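Pyoverdine biosynthesis protein PvcB (PDB 4YLM) catalyses the iron- and 2-oxoglutarate-dependent oxidation of tyrosine isonitrile, a step in the biosynthesis of paerucumarin. Local coordinates at residues 119-123 against 278-282; 190-196 against 255-260; 160-164 against 223-227. All blocks are in the same frame, centred on the assembly; numbering follows the deposited sequence.

Contact 1: 119-123 against 278-282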
ATOM      1  N   GLU A 119      -2.891   4.554  29.337  1.00 35.41           N
ATOM      2  CA  GLU A 119      -4.280   4.263  29.002  1.00 40.83           C
ATOM      3  C   GLU A 119      -4.389   3.725  27.575  1.00 39.01           C
ATOM      4  O   GLU A 119      -5.292   2.948  27.266  1.00 37.79           O
ATOM      5  CB  GLU A 119      -5.148   5.515  29.168  1.00 41.52           C
ATOM      6  CG  GLU A 119      -6.604   5.315  28.750  1.00 48.66           C
ATOM      7  CD  GLU A 119      -7.357   4.349  29.658  1.00 53.63           C
ATOM      8  OE1 GLU A 119      -6.910   4.122  30.802  1.00 51.36           O
ATOM      9  OE2 GLU A 119      -8.398   3.818  29.220  1.00 59.86           O
ATOM     10  N   THR A 120      -3.476   4.161  26.707  1.00 36.03           N
ATOM     11  CA  THR A 120      -3.434   3.685  25.326  1.00 36.91           C
ATOM     12  C   THR A 120      -2.008   3.293  24.941  1.00 31.93           C
ATOM     13  O   THR A 120      -1.040   3.888  25.416  1.00 32.51           O
ATOM     14  CB  THR A 120      -3.953   4.737  24.330  1.00 40.48           C
ATOM     15  OG1 THR A 120      -3.054   5.847  24.309  1.00 44.25           O
ATOM     16  CG2 THR A 120      -5.334   5.219  24.728  1.00 40.59           C
ATOM     17  N   VAL A 121      -1.897   2.286  24.079  1.00 30.89           N
ATOM     18  CA  VAL A 121      -0.612   1.694  23.713  1.00 28.77           C
ATOM     19  C   VAL A 121      -0.266   2.080  22.269  1.00 27.72           C
ATOM     20  O   VAL A 121      -1.065   1.869  21.358  1.00 29.07           O
ATOM     21  CB  VAL A 121      -0.665   0.141  23.888  1.00 28.05           C
ATOM     22  CG1 VAL A 121       0.629  -0.509  23.444  1.00 23.91           C
ATOM     23  CG2 VAL A 121      -0.981  -0.221  25.350  1.00 30.99           C
ATOM     24  N   PRO A 122       0.917   2.673  22.055  1.00 24.65           N
ATOM     25  CA  PRO A 122       1.260   3.082  20.689  1.00 25.14           C
ATOM     26  C   PRO A 122       1.600   1.871  19.828  1.00 26.53           C
ATOM     27  O   PRO A 122       2.178   0.923  20.346  1.00 22.71           O
ATOM     28  CB  PRO A 122       2.508   3.936  20.889  1.00 25.13           C
ATOM     29  CG  PRO A 122       3.153   3.359  22.121  1.00 27.12           C
ATOM     30  CD  PRO A 122       2.011   2.925  23.012  1.00 26.29           C
ATOM     31  N   GLU A 123       1.260   1.901  18.538  1.00 25.61           N
ATOM     32  CA  GLU A 123       1.668   0.807  17.656  1.00 23.30           C
ATOM     33  C   GLU A 123       3.143   0.906  17.270  1.00 21.78           C
ATOM     34  O   GLU A 123       3.845  -0.100  17.241  1.00 21.84           O
ATOM     35  CB  GLU A 123       0.782   0.717  16.395  1.00 22.00           C
ATOM     36  CG  GLU A 123       1.212  -0.423  15.450  1.00 22.21           C
ATOM     37  CD  GLU A 123       0.196  -0.726  14.350  1.00 27.54           C
ATOM     38  OE1 GLU A 123      -0.702   0.111  14.110  1.00 26.28           O
ATOM     39  OE2 GLU A 123       0.301  -1.806  13.727  1.00 22.40           O
ATOM     40  N   HIS A 278       5.803   8.532  19.238  1.00 24.29           N
ATOM     41  CA  HIS A 278       4.904   7.389  19.275  1.00 24.75           C
ATOM     42  C   HIS A 278       3.769   7.594  18.271  1.00 23.86           C
ATOM     43  O   HIS A 278       3.273   8.709  18.124  1.00 24.62           O
ATOM     44  CB  HIS A 278       4.302   7.241  20.671  1.00 25.79           C
ATOM     45  CG  HIS A 278       5.192   6.543  21.653  1.00 29.20           C
ATOM     46  ND1 HIS A 278       5.293   6.937  22.969  1.00 27.85           N
ATOM     47  CD2 HIS A 278       5.984   5.451  21.524  1.00 26.82           C
ATOM     48  CE1 HIS A 278       6.120   6.124  23.608  1.00 28.27           C
ATOM     49  NE2 HIS A 278       6.557   5.218  22.753  1.00 28.59           N
ATOM     50  N   ILE A 279       3.356   6.524  17.592  1.00 25.61           N
ATOM     51  CA  ILE A 279       2.227   6.589  16.658  1.00 22.91           C
ATOM     52  C   ILE A 279       1.157   5.641  17.154  1.00 24.57           C
ATOM     53  O   ILE A 279       1.441   4.478  17.428  1.00 23.79           O
ATOM     54  CB  ILE A 279       2.632   6.167  15.233  1.00 20.79           C
ATOM     55  CG1 ILE A 279       3.896   6.914  14.787  1.00 21.57           C
ATOM     56  CG2 ILE A 279       1.447   6.331  14.246  1.00 21.04           C
ATOM     57  CD1 ILE A 279       3.711   8.399  14.609  1.00 25.31           C
ATOM     58  N   HIS A 280      -0.072   6.133  17.267  1.00 22.78           N
ATOM     59  CA  HIS A 280      -1.185   5.317  17.728  1.00 23.29           C
ATOM     60  C   HIS A 280      -1.461   4.189  16.743  1.00 25.30           C
ATOM     61  O   HIS A 280      -1.164   4.305  15.556  1.00 24.38           O
ATOM     62  CB  HIS A 280      -2.453   6.168  17.832  1.00 25.67           C
ATOM     63  CG  HIS A 280      -2.587   6.907  19.129  1.00 27.96           C
ATOM     64  ND1 HIS A 280      -2.696   6.264  20.344  1.00 29.42           N
ATOM     65  CD2 HIS A 280      -2.643   8.234  19.397  1.00 28.66           C
ATOM     66  CE1 HIS A 280      -2.815   7.163  21.305  1.00 28.12           C
ATOM     67  NE2 HIS A 280      -2.793   8.366  20.756  1.00 27.07           N
ATOM     68  N   ALA A 281      -2.028   3.107  17.253  1.00 25.25           N
ATOM     69  CA  ALA A 281      -2.655   2.088  16.418  1.00 26.45           C
ATOM     70  C   ALA A 281      -3.876   2.682  15.704  1.00 29.50           C
ATOM     71  O   ALA A 281      -4.293   3.805  16.004  1.00 26.62           O
ATOM     72  CB  ALA A 281      -3.063   0.878  17.284  1.00 27.79           C
ATOM     73  N   GLU A 282      -4.439   1.935  14.755  1.00 27.10           N
ATOM     74  CA  GLU A 282      -5.543   2.422  13.927  1.00 32.51           C
ATOM     75  C   GLU A 282      -6.752   1.519  14.100  1.00 36.90           C
ATOM     76  O   GLU A 282      -6.829   0.467  13.474  1.00 38.64           O
ATOM     77  CB  GLU A 282      -5.163   2.420  12.445  1.00 35.60           C
ATOM     78  CG  GLU A 282      -4.082   3.392  12.037  1.00 35.24           C
ATOM     79  CD  GLU A 282      -3.707   3.228  10.574  1.00 42.10           C
ATOM     80  OE1 GLU A 282      -4.096   4.089   9.760  1.00 41.03           O
ATOM     81  OE2 GLU A 282      -3.035   2.233  10.234  1.00 36.05           O
TER
HETATM   82  O   HOH W   1      -2.823   3.388  20.072  1.00 29.43           O
HETATM   83  O   HOH W   2      -0.551   2.877  13.361  1.00 26.72           O
HETATM   84  O   HOH W   3      -3.319  -0.570  14.173  1.00 29.97           O
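Two strands of the large mixed sheet cross steeply here, joined by a thin mixture of direct and water-mediated bonds rather than by a regular ladder. The axes of 120-122 and 278-281 come within 5.7 Å at 117° between their directions, and Pro122 CA sits 4.4 Å from His280 CA. One direct backbone bond links them, a weak one from Glu123 N to Ile279 O (2.8 Å). Where the strands splay apart, water 1 fills the gap: it donates to Val121 O (2.7 Å), accepts from Ala281 N (2.9 Å) and bonds His280 ND1 (2.9 Å). The edge of the His280 ring also meets Thr120, CE1 to OG1 3.3 Å. Glu123 OE1 receives waters 2 and 3, which lead on to His280 O and Glu282 N, while OE2 makes a salt bridge with Arg53; Glu282 OE2 pairs with the same arginine. Pro122 lays its CG over the face of the His278 ring, 3.8 Å from the centroid, a CH-pi contact. That imidazole bonds Asp114 through NE2 and Trp85 through ND1. Asp114, with His112 and His261, probably makes up the iron site, so the proline packs on a second-shell histidine of the facial triad of two histidines and a carboxylate, within the double-stranded beta-helix of a TauD/TfdA oxygenase.

Contact 2: 190-196 against 255-260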
ATOM      1  N   ARG A 190      -4.038  -7.986  14.962  1.00 23.53           N
ATOM      2  CA  ARG A 190      -3.796  -8.879  13.836  1.00 25.08           C
ATOM      3  C   ARG A 190      -3.724 -10.349  14.228  1.00 26.73           C
ATOM      4  O   ARG A 190      -3.442 -11.208  13.392  1.00 25.58           O
ATOM      5  CB  ARG A 190      -2.530  -8.440  13.094  1.00 23.26           C
ATOM      6  CG  ARG A 190      -2.675  -7.070  12.418  1.00 21.10           C
ATOM      7  CD  ARG A 190      -1.435  -6.763  11.590  1.00 20.79           C
ATOM      8  NE  ARG A 190      -0.290  -6.358  12.403  1.00 20.88           N
ATOM      9  CZ  ARG A 190       0.969  -6.669  12.122  1.00 22.70           C
ATOM     10  NH1 ARG A 190       1.241  -7.439  11.076  1.00 19.20           N
ATOM     11  NH2 ARG A 190       1.964  -6.216  12.883  1.00 19.22           N
ATOM     12  N   GLU A 191      -3.968 -10.621  15.511  1.00 24.20           N
ATOM     13  CA  GLU A 191      -4.243 -11.975  16.011  1.00 23.23           C
ATOM     14  C   GLU A 191      -3.078 -12.943  16.194  1.00 28.60           C
ATOM     15  O   GLU A 191      -3.197 -13.888  16.976  1.00 28.76           O
ATOM     16  CB  GLU A 191      -5.345 -12.661  15.189  1.00 24.60           C
ATOM     17  CG  GLU A 191      -6.724 -12.104  15.453  1.00 27.68           C
ATOM     18  CD  GLU A 191      -7.184 -12.399  16.874  1.00 33.25           C
ATOM     19  OE1 GLU A 191      -7.212 -13.591  17.265  1.00 30.62           O
ATOM     20  OE2 GLU A 191      -7.494 -11.434  17.603  1.00 31.33           O
ATOM     21  N   PHE A 192      -1.962 -12.740  15.501  1.00 26.00           N
ATOM     22  CA  PHE A 192      -0.901 -13.752  15.561  1.00 20.55           C
ATOM     23  C   PHE A 192      -0.250 -13.812  16.940  1.00 23.20           C
ATOM     24  O   PHE A 192      -0.277 -12.831  17.678  1.00 25.64           O
ATOM     25  CB  PHE A 192       0.142 -13.545  14.460  1.00 21.90           C
ATOM     26  CG  PHE A 192       0.822 -12.196  14.497  1.00 24.01           C
ATOM     27  CD1 PHE A 192       1.979 -12.011  15.232  1.00 22.09           C
ATOM     28  CD2 PHE A 192       0.308 -11.123  13.773  1.00 20.62           C
ATOM     29  CE1 PHE A 192       2.623 -10.764  15.257  1.00 21.59           C
ATOM     30  CE2 PHE A 192       0.929  -9.883  13.791  1.00 20.47           C
ATOM     31  CZ  PHE A 192       2.095  -9.702  14.529  1.00 23.65           C
ATOM     32  N   PRO A 193       0.321 -14.974  17.300  1.00 25.73           N
ATOM     33  CA  PRO A 193       0.947 -15.127  18.621  1.00 25.41           C
ATOM     34  C   PRO A 193       2.148 -14.218  18.846  1.00 25.10           C
ATOM     35  O   PRO A 193       3.040 -14.110  17.996  1.00 25.00           O
ATOM     36  CB  PRO A 193       1.387 -16.605  18.637  1.00 26.32           C
ATOM     37  CG  PRO A 193       0.437 -17.282  17.699  1.00 25.83           C
ATOM     38  CD  PRO A 193       0.209 -16.266  16.591  1.00 22.16           C
ATOM     39  N   ILE A 194       2.153 -13.550  19.995  1.00 23.03           N
ATOM     40  CA  ILE A 194       3.276 -12.715  20.399  1.00 21.58           C
ATOM     41  C   ILE A 194       3.586 -12.998  21.872  1.00 23.31           C
ATOM     42  O   ILE A 194       2.854 -13.734  22.532  1.00 28.23           O
ATOM     43  CB  ILE A 194       2.933 -11.218  20.279  1.00 24.61           C
ATOM     44  CG1 ILE A 194       1.674 -10.905  21.103  1.00 25.48           C
ATOM     45  CG2 ILE A 194       2.764 -10.791  18.780  1.00 23.05           C
ATOM     46  CD1 ILE A 194       1.426  -9.382  21.312  1.00 23.38           C
ATOM     47  N   LEU A 195       4.658 -12.401  22.379  1.00 23.05           N
ATOM     48  CA  LEU A 195       4.920 -12.400  23.811  1.00 25.94           C
ATOM     49  C   LEU A 195       4.762 -10.980  24.347  1.00 28.48           C
ATOM     50  O   LEU A 195       5.124 -10.006  23.674  1.00 25.50           O
ATOM     51  CB  LEU A 195       6.334 -12.903  24.103  1.00 21.12           C
ATOM     52  CG  LEU A 195       6.726 -14.294  23.592  1.00 22.73           C
ATOM     53  CD1 LEU A 195       8.192 -14.558  23.866  1.00 26.42           C
ATOM     54  CD2 LEU A 195       5.858 -15.378  24.244  1.00 28.42           C
ATOM     55  N   ARG A 196       4.207 -10.863  25.549  1.00 27.45           N
ATOM     56  CA  ARG A 196       4.272  -9.607  26.302  1.00 26.06           C
ATOM     57  C   ARG A 196       4.979  -9.941  27.615  1.00 30.73           C
ATOM     58  O   ARG A 196       4.452 -10.679  28.432  1.00 28.41           O
ATOM     59  CB  ARG A 196       2.874  -9.040  26.571  1.00 25.52           C
ATOM     60  CG  ARG A 196       2.118  -8.592  25.322  1.00 29.84           C
ATOM     61  CD  ARG A 196       2.736  -7.346  24.660  1.00 24.60           C
ATOM     62  NE  ARG A 196       3.878  -7.666  23.800  1.00 23.52           N
ATOM     63  CZ  ARG A 196       4.511  -6.778  23.029  1.00 25.38           C
ATOM     64  NH1 ARG A 196       4.123  -5.507  23.011  1.00 24.59           N
ATOM     65  NH2 ARG A 196       5.534  -7.158  22.274  1.00 24.72           N
ATOM     66  N   ASP A 255       7.856  -1.828  15.422  1.00 17.64           N
ATOM     67  CA  ASP A 255       6.524  -2.350  15.719  1.00 20.39           C
ATOM     68  C   ASP A 255       6.458  -2.702  17.207  1.00 24.55           C
ATOM     69  O   ASP A 255       6.823  -3.809  17.612  1.00 22.46           O
ATOM     70  CB  ASP A 255       6.261  -3.598  14.839  1.00 19.59           C
ATOM     71  CG  ASP A 255       4.917  -4.262  15.100  1.00 22.70           C
ATOM     72  OD1 ASP A 255       4.100  -3.741  15.893  1.00 22.28           O
ATOM     73  OD2 ASP A 255       4.674  -5.338  14.483  1.00 21.85           O
ATOM     74  N   ASN A 256       6.001  -1.743  18.011  1.00 22.36           N
ATOM     75  CA  ASN A 256       5.903  -1.907  19.461  1.00 22.38           C
ATOM     76  C   ASN A 256       4.899  -2.981  19.903  1.00 25.46           C
ATOM     77  O   ASN A 256       4.931  -3.410  21.053  1.00 23.67           O
ATOM     78  CB  ASN A 256       5.551  -0.553  20.105  1.00 19.88           C
ATOM     79  CG  ASN A 256       5.454  -0.627  21.619  1.00 26.19           C
ATOM     80  OD1 ASN A 256       6.438  -0.919  22.320  1.00 24.70           O
ATOM     81  ND2 ASN A 256       4.269  -0.333  22.137  1.00 22.51           N
ATOM     82  N   LEU A 257       4.007  -3.411  19.003  1.00 21.60           N
ATOM     83  CA  LEU A 257       2.996  -4.416  19.358  1.00 22.44           C
ATOM     84  C   LEU A 257       3.526  -5.844  19.232  1.00 23.20           C
ATOM     85  O   LEU A 257       2.929  -6.785  19.761  1.00 25.20           O
ATOM     86  CB  LEU A 257       1.713  -4.250  18.514  1.00 23.27           C
ATOM     87  CG  LEU A 257       1.065  -2.853  18.548  1.00 24.59           C
ATOM     88  CD1 LEU A 257      -0.254  -2.842  17.764  1.00 24.57           C
ATOM     89  CD2 LEU A 257       0.829  -2.395  20.003  1.00 23.93           C
ATOM     90  N   THR A 258       4.651  -5.994  18.540  1.00 22.34           N
ATOM     91  CA  THR A 258       5.237  -7.301  18.253  1.00 22.03           C
ATOM     92  C   THR A 258       6.608  -7.466  18.917  1.00 24.49           C
ATOM     93  O   THR A 258       6.939  -8.543  19.409  1.00 24.91           O
ATOM     94  CB  THR A 258       5.411  -7.495  16.734  1.00 24.66           C
ATOM     95  OG1 THR A 258       4.127  -7.392  16.102  1.00 22.25           O
ATOM     96  CG2 THR A 258       6.010  -8.878  16.419  1.00 22.26           C
ATOM     97  N   LEU A 259       7.411  -6.407  18.902  1.00 21.03           N
ATOM     98  CA  LEU A 259       8.746  -6.474  19.484  1.00 21.81           C
ATOM     99  C   LEU A 259       8.715  -6.155  20.970  1.00 25.11           C
ATOM    100  O   LEU A 259       7.734  -5.608  21.480  1.00 25.47           O
ATOM    101  CB  LEU A 259       9.678  -5.451  18.831  1.00 20.80           C
ATOM    102  CG  LEU A 259       9.770  -5.465  17.306  1.00 22.00           C
ATOM    103  CD1 LEU A 259      10.664  -4.313  16.873  1.00 18.27           C
ATOM    104  CD2 LEU A 259      10.327  -6.808  16.832  1.00 21.58           C
ATOM    105  N   LEU A 260       9.801  -6.512  21.645  1.00 22.36           N
ATOM    106  CA  LEU A 260      10.154  -5.930  22.937  1.00 25.29           C
ATOM    107  C   LEU A 260      11.458  -5.221  22.679  1.00 25.59           C
ATOM    108  O   LEU A 260      12.172  -5.553  21.731  1.00 25.29           O
ATOM    109  CB  LEU A 260      10.352  -7.012  24.004  1.00 24.10           C
ATOM    110  CG  LEU A 260       9.125  -7.881  24.277  1.00 25.33           C
ATOM    111  CD1 LEU A 260       9.446  -9.041  25.239  1.00 24.72           C
ATOM    112  CD2 LEU A 260       7.971  -7.028  24.805  1.00 27.05           C
TER
HETATM  113  O   HOH W   4       1.600  -4.037  14.778  1.00 22.05           O
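Arg196 does most of the bonding between 190-196 and 255-260. Its CA-to-CB bond points away from the other segment, yet the guanidinium folds back: NH1 donates to Asn256 O (3.0 Å) and NH2 to Leu259 O (2.8 Å) across the contact, while NE (2.7 Å) and, weakly, NH2 (3.2 Å) bond Leu195 O of its own segment. Leu257 O lies over one face of the group, 3.6 Å from Arg196 CZ, and Leu260 CD2 over the opposite face; Trp113 adds a cation-pi contact. Thr258 O, 3.5 Å from Arg196 NH2, is too badly angled to bond it and is served by Thr146 OG1. Asn256 O and Leu259 O lie on the chain passing from strand 251-255 into strand 259-263, which carries His261, a probable iron ligand. Asp255 shapes that turn: its OD1 takes Leu257 N (3.1 Å), an Asx turn, and its backbone O takes both Thr258 N and Leu259 N. Asp255 OD2 accepts from Thr258 OG1 (2.7 Å) and also bonds His56 ND1. It forms a salt bridge with Arg190 NH2 (3.3 Å), and water 4 spans from that nitrogen to Asp255 OD1. Arg190 NH1 bonds Arg53 O. The Phe192 ring turns its edge to Thr258, CZ to OG1 3.5 Å, and Ile194 CD1 approaches Leu257 O to 3.4 Å.

Contact 3: 160-164 against 223-227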
ATOM      1  N   LEU A 160       5.238 -24.082  29.688  1.00 35.98           N
ATOM      2  CA  LEU A 160       5.415 -23.177  30.822  1.00 44.26           C
ATOM      3  C   LEU A 160       4.967 -21.738  30.487  1.00 41.27           C
ATOM      4  O   LEU A 160       4.200 -21.126  31.235  1.00 37.89           O
ATOM      5  CB  LEU A 160       6.874 -23.196  31.295  1.00 38.07           C
ATOM      6  CG  LEU A 160       7.207 -22.514  32.628  1.00 41.84           C
ATOM      7  CD1 LEU A 160       6.489 -23.197  33.783  1.00 47.19           C
ATOM      8  CD2 LEU A 160       8.714 -22.498  32.860  1.00 36.40           C
ATOM      9  N   TRP A 161       5.439 -21.203  29.361  1.00 38.02           N
ATOM     10  CA  TRP A 161       5.086 -19.831  28.979  1.00 35.74           C
ATOM     11  C   TRP A 161       3.583 -19.643  28.915  1.00 32.94           C
ATOM     12  O   TRP A 161       3.049 -18.616  29.349  1.00 33.77           O
ATOM     13  CB  TRP A 161       5.674 -19.471  27.614  1.00 32.30           C
ATOM     14  CG  TRP A 161       7.156 -19.452  27.562  1.00 31.17           C
ATOM     15  CD1 TRP A 161       8.015 -19.747  28.575  1.00 31.85           C
ATOM     16  CD2 TRP A 161       7.965 -19.115  26.428  1.00 32.23           C
ATOM     17  NE1 TRP A 161       9.314 -19.622  28.141  1.00 31.74           N
ATOM     18  CE2 TRP A 161       9.307 -19.239  26.824  1.00 31.26           C
ATOM     19  CE3 TRP A 161       7.681 -18.717  25.112  1.00 31.76           C
ATOM     20  CZ2 TRP A 161      10.363 -18.984  25.958  1.00 33.07           C
ATOM     21  CZ3 TRP A 161       8.732 -18.476  24.255  1.00 30.57           C
ATOM     22  CH2 TRP A 161      10.056 -18.602  24.680  1.00 32.85           C
ATOM     23  N   ARG A 162       2.900 -20.642  28.365  1.00 32.92           N
ATOM     24  CA  ARG A 162       1.459 -20.550  28.138  1.00 35.90           C
ATOM     25  C   ARG A 162       0.617 -20.471  29.404  1.00 36.69           C
ATOM     26  O   ARG A 162      -0.521 -20.014  29.361  1.00 35.69           O
ATOM     27  CB  ARG A 162       0.974 -21.708  27.262  1.00 38.34           C
ATOM     28  CG  ARG A 162       1.371 -21.567  25.799  1.00 43.13           C
ATOM     29  CD  ARG A 162       1.011 -22.810  25.018  1.00 45.54           C
ATOM     30  NE  ARG A 162       1.212 -22.639  23.582  1.00 49.27           N
ATOM     31  CZ  ARG A 162       1.416 -23.646  22.737  1.00 56.05           C
ATOM     32  NH1 ARG A 162       1.462 -24.893  23.190  1.00 56.99           N
ATOM     33  NH2 ARG A 162       1.582 -23.409  21.443  1.00 53.48           N
ATOM     34  N   ARG A 163       1.149 -20.920  30.533  1.00 40.49           N
ATOM     35  CA  ARG A 163       0.366 -20.793  31.761  1.00 41.70           C
ATOM     36  C   ARG A 163       0.782 -19.600  32.624  1.00 43.69           C
ATOM     37  O   ARG A 163       0.098 -19.255  33.590  1.00 46.46           O
ATOM     38  CB  ARG A 163       0.290 -22.112  32.548  1.00 49.03           C
ATOM     39  CG  ARG A 163       1.591 -22.885  32.701  1.00 53.43           C
ATOM     40  CD  ARG A 163       1.308 -24.298  33.242  1.00 56.38           C
ATOM     41  NE  ARG A 163       2.479 -24.908  33.875  1.00 57.59           N
ATOM     42  CZ  ARG A 163       2.692 -24.941  35.190  1.00 61.54           C
ATOM     43  NH1 ARG A 163       1.812 -24.406  36.028  1.00 59.11           N
ATOM     44  NH2 ARG A 163       3.789 -25.515  35.672  1.00 64.02           N
ATOM     45  N   ALA A 164       1.869 -18.939  32.231  1.00 39.49           N
ATOM     46  CA  ALA A 164       2.413 -17.822  32.996  1.00 37.66           C
ATOM     47  C   ALA A 164       1.781 -16.460  32.678  1.00 41.65           C
ATOM     48  O   ALA A 164       1.414 -16.177  31.537  1.00 37.73           O
ATOM     49  CB  ALA A 164       3.929 -17.754  32.823  1.00 36.18           C
ATOM     50  N   GLN A 223       9.169 -22.543  39.725  1.00 60.84           N
ATOM     51  CA  GLN A 223       9.321 -22.474  38.275  1.00 55.03           C
ATOM     52  C   GLN A 223       9.658 -21.078  37.746  1.00 53.16           C
ATOM     53  O   GLN A 223       9.936 -20.918  36.557  1.00 50.03           O
ATOM     54  CB  GLN A 223       8.067 -23.008  37.583  1.00 51.55           C
ATOM     55  CG  GLN A 223       7.980 -24.515  37.571  1.00 55.09           C
ATOM     56  CD  GLN A 223       6.630 -24.992  37.115  1.00 55.07           C
ATOM     57  OE1 GLN A 223       5.603 -24.418  37.482  1.00 57.14           O
ATOM     58  NE2 GLN A 223       6.618 -26.034  36.295  1.00 58.46           N
ATOM     59  N   ARG A 224       9.635 -20.078  38.624  1.00 51.64           N
ATOM     60  CA  ARG A 224       9.995 -18.716  38.237  1.00 50.63           C
ATOM     61  C   ARG A 224      11.355 -18.674  37.552  1.00 50.57           C
ATOM     62  O   ARG A 224      11.515 -18.066  36.492  1.00 44.83           O
ATOM     63  CB  ARG A 224      10.018 -17.791  39.454  1.00 50.13           C
ATOM     64  CG  ARG A 224      10.601 -16.410  39.154  1.00 46.13           C
ATOM     65  CD  ARG A 224      10.968 -15.658  40.430  1.00 55.08           C
ATOM     66  NE  ARG A 224      11.486 -14.321  40.144  1.00 56.52           N
ATOM     67  CZ  ARG A 224      10.724 -13.238  40.029  1.00 51.39           C
ATOM     68  NH1 ARG A 224       9.405 -13.333  40.174  1.00 51.50           N
ATOM     69  NH2 ARG A 224      11.276 -12.063  39.766  1.00 46.08           N
ATOM     70  N   GLY A 225      12.338 -19.313  38.171  1.00 42.20           N
ATOM     71  CA  GLY A 225      13.689 -19.315  37.644  1.00 39.62           C
ATOM     72  C   GLY A 225      13.762 -19.848  36.225  1.00 44.58           C
ATOM     73  O   GLY A 225      14.525 -19.342  35.403  1.00 46.53           O
ATOM     74  N   GLU A 226      12.961 -20.866  35.930  1.00 42.32           N
ATOM     75  CA  GLU A 226      13.003 -21.497  34.619  1.00 42.62           C
ATOM     76  C   GLU A 226      12.235 -20.695  33.566  1.00 42.80           C
ATOM     77  O   GLU A 226      12.587 -20.707  32.387  1.00 41.21           O
ATOM     78  CB  GLU A 226      12.472 -22.928  34.682  1.00 45.84           C
ATOM     79  CG  GLU A 226      12.586 -23.673  33.352  1.00 47.16           C
ATOM     80  CD  GLU A 226      13.967 -23.527  32.712  1.00 59.97           C
ATOM     81  OE1 GLU A 226      14.981 -23.518  33.450  1.00 62.26           O
ATOM     82  OE2 GLU A 226      14.039 -23.413  31.467  1.00 63.13           O
ATOM     83  N   LEU A 227      11.173 -20.021  33.995  1.00 39.01           N
ATOM     84  CA  LEU A 227      10.431 -19.145  33.109  1.00 40.64           C
ATOM     85  C   LEU A 227      11.384 -18.081  32.591  1.00 41.77           C
ATOM     86  O   LEU A 227      11.530 -17.896  31.378  1.00 38.01           O
ATOM     87  CB  LEU A 227       9.262 -18.495  33.852  1.00 41.03           C
ATOM     88  CG  LEU A 227       8.449 -17.459  33.066  1.00 42.43           C
ATOM     89  CD1 LEU A 227       7.748 -18.117  31.877  1.00 36.54           C
ATOM     90  CD2 LEU A 227       7.441 -16.748  33.965  1.00 35.50           C
TER
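Leu160 reaches across from the last turn of helix 155-163 and overlaps the beginning of helix 224-235, its CD1 against Gln223 CD (3.8 Å) and its CD2 against Leu227 N (3.7 Å) and Leu227 CB (4.2 Å). The same CD2 comes within 4.1 Å of Glu226 CG, so this one leucine spans the opening turn of the second helix. Leu227 packs back on the first helix. Its CD1 lies 3.7 Å from Trp161 CD1 and its CD2 3.8 Å from Ala164 CB, which places the branched end between Trp161 and Ala164. Here the first helix finishes: Arg163 N and, weakly, Ala164 N bond Leu160 O, and Ala164 N also bonds Trp161 O, before the chain runs into strand 165-169. The indole of Trp161 extends farther along the second helix, bonding Ser230 OG through NE1 and touching Leu231 and Cys234. Leu160 also packs on Ile219, and Leu227 on Tyr216. Toward the solvent, Arg163 NH2 makes a weak hydrogen bond to Gln223 OE1 (2.8 Å, bent to 119°); that oxygen also bonds Ala220 N, in the loop just before the helix. The contact joins the end of one helix to the start of another; its centre is about 24 Å from the centre of the chain, away from the iron site. Leu160 and Leu227 cover the largest areas, though Leu160 also lies on the polar Gln223 and on backbone. With its one direct hydrogen bond weak and at the exposed margin, the contact holds the two helix ends together chiefly by apolar burial.

In the fold
From the N terminus, the chain passes through 119-123, 160-164, 190-196, 223-227, 255-260 and 278-282 in turn. Contact 1 joins the first to the last, closing a loop, by two strands of the large sheet, in which contacts 2 and 3 are both nested. Those two cross: along the chain, 190-196 falls between 160-164 and 223-227, while 223-227 falls between the partners of contact 2. Contact 2 touches both others. Glu123 O meets Asn256 N at 2.8 Å, tying it to contact 1, and Leu195 CD2 packs on Trp161 CE3 at 3.9 Å. Contacts 1 and 3 stay about 17 Å apart at their nearest atoms, so contact 2 bridges sheet and outlying helices.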